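Local atomic coordinates of DNA-entry nuclease (Competence-specific nuclease) (Streptococcus agalactiae ILRI112, PDB entry 4QGO), a protein that probably cleaves DNA and RNA without sequence specificity, as a DNA-entry nuclease and virulence factor of the metal-dependent beta-beta-alpha class. Residues W90-W95 and A107-G111. The protein carries 1 engineered substitution. Coordinates in Å, arbitrary orientation, origin at the centre of the assembly. Residue numbers count along the deposited sequence, not the author numbering.
Sequences WKPLGW and AVDKG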
# COMPACT_ATOMS: atom_id res chain seq x y z
N TRP A 90 5.44 4.77 -18.83
CA TRP A 90 4.50 3.74 -18.39
C TRP A 90 3.61 4.26 -17.28
O TRP A 90 4.07 4.97 -16.39
CB TRP A 90 5.27 2.49 -17.92
CG TRP A 90 4.37 1.36 -17.51
CD1 TRP A 90 3.87 0.37 -18.31
CD2 TRP A 90 3.85 1.10 -16.20
NE1 TRP A 90 3.07 -0.48 -17.58
CE2 TRP A 90 3.05 -0.05 -16.28
CE3 TRP A 90 3.99 1.75 -14.97
CZ2 TRP A 90 2.38 -0.57 -15.17
CZ3 TRP A 90 3.34 1.22 -13.87
CH2 TRP A 90 2.54 0.07 -13.98
N LYS A 91 2.33 3.91 -17.33
CA LYS A 91 1.39 4.29 -16.28
C LYS A 91 0.62 3.06 -15.80
O LYS A 91 0.29 2.19 -16.60
CB LYS A 91 0.41 5.34 -16.80
CG LYS A 91 1.04 6.68 -17.15
CD LYS A 91 1.70 7.33 -15.94
CE LYS A 91 2.05 8.80 -16.20
NZ LYS A 91 3.01 8.98 -17.33
N PRO A 92 0.33 2.99 -14.49
CA PRO A 92 -0.43 1.86 -13.97
C PRO A 92 -1.89 1.84 -14.43
O PRO A 92 -2.38 2.81 -15.06
CB PRO A 92 -0.34 2.05 -12.44
CG PRO A 92 -0.16 3.53 -12.26
CD PRO A 92 0.68 3.98 -13.45
N LEU A 93 -2.58 0.75 -14.13
CA LEU A 93 -3.97 0.58 -14.51
C LEU A 93 -4.84 1.66 -13.89
O LEU A 93 -4.67 1.99 -12.71
CB LEU A 93 -4.47 -0.80 -14.08
CG LEU A 93 -3.74 -1.99 -14.70
CD1 LEU A 93 -4.23 -3.26 -14.07
CD2 LEU A 93 -3.98 -2.02 -16.21
N GLY A 94 -5.77 2.22 -14.67
CA GLY A 94 -6.70 3.22 -14.16
C GLY A 94 -6.15 4.63 -14.03
O GLY A 94 -6.78 5.49 -13.41
N TRP A 95 -4.97 4.88 -14.60
CA TRP A 95 -4.32 6.18 -14.45
C TRP A 95 -5.02 7.28 -15.22
O TRP A 95 -5.10 7.24 -16.46
CB TRP A 95 -2.87 6.10 -14.91
CG TRP A 95 -2.08 7.37 -14.68
CD1 TRP A 95 -1.91 8.42 -15.55
CD2 TRP A 95 -1.31 7.70 -13.51
NE1 TRP A 95 -1.11 9.38 -14.97
CE2 TRP A 95 -0.72 8.96 -13.73
CE3 TRP A 95 -1.08 7.04 -12.29
CZ2 TRP A 95 0.10 9.57 -12.78
CZ3 TRP A 95 -0.26 7.66 -11.34
CH2 TRP A 95 0.31 8.91 -11.59
N ALA A 107 -3.68 14.67 -8.38
CA ALA A 107 -4.57 13.70 -7.74
C ALA A 107 -3.89 12.37 -7.41
O ALA A 107 -4.12 11.82 -6.33
CB ALA A 107 -5.78 13.44 -8.61
N VAL A 108 -3.06 11.87 -8.32
CA VAL A 108 -2.52 10.51 -8.18
C VAL A 108 -1.02 10.41 -8.38
O VAL A 108 -0.41 11.23 -9.07
CB VAL A 108 -3.22 9.51 -9.13
CG1 VAL A 108 -4.69 9.33 -8.74
CG2 VAL A 108 -3.09 9.94 -10.60
N ASP A 109 -0.44 9.38 -7.75
CA ASP A 109 0.98 9.06 -7.82
C ASP A 109 1.11 7.61 -8.26
O ASP A 109 0.20 6.80 -8.04
CB ASP A 109 1.64 9.15 -6.44
CG ASP A 109 1.74 10.56 -5.91
OD1 ASP A 109 1.69 11.52 -6.70
OD2 ASP A 109 1.91 10.70 -4.68
N LYS A 110 2.23 7.28 -8.89
CA LYS A 110 2.59 5.90 -9.10
C LYS A 110 2.85 5.34 -7.72
O LYS A 110 3.81 5.72 -7.05
CB LYS A 110 3.83 5.80 -9.98
CG LYS A 110 3.57 6.19 -11.43
CD LYS A 110 4.86 6.33 -12.22
CE LYS A 110 4.60 6.94 -13.59
NZ LYS A 110 5.84 7.50 -14.21
N GLY A 111 1.96 4.46 -7.27
CA GLY A 111 2.11 3.89 -5.94
C GLY A 111 2.75 2.51 -5.92
O GLY A 111 2.15 1.54 -6.37
O HOH W 1 5.09 7.38 -16.82
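The contact begins at V108, whose CA-CB bond points toward the W90-W95 loop. V108 CG2 sits 3.6 Å from the centroid of the W95 six-membered ring, a CH-pi contact over the ring face. The indole edge meets the strand backbone: W95 CZ3 lies 3.4 Å from D109 C and 3.5 Å from K110 N. The CA-CB bond of D109 points away from the loop; H106 and Q144 hydrogen-bond its carboxylate. K110 runs its extended side chain along the loop, CG 4.2 Å from P92 CD and CE 3.5 Å from W90 O. K110 NZ and K91 NZ, like charges 4.5 Å apart, both donate to one water, which donates to W90 O (2.7 Å each); no direct hydrogen bond joins the segments. A type II turn, P92 to W95, with G94 at positive phi, reverses the loop: P92 points toward the strand, while W95, its CA-CB bond sideways, reaches it with the far end of its indole. D109-K110-G111 probably starts the family's DRGH signature. Strand 108-112 pairs antiparallel with 135-139, followed by helix 140-144, consistent with the beta-beta-alpha motif; P92, W95 and V108 all touch T137, and V108 also packs on strands 213-215 and 222-224.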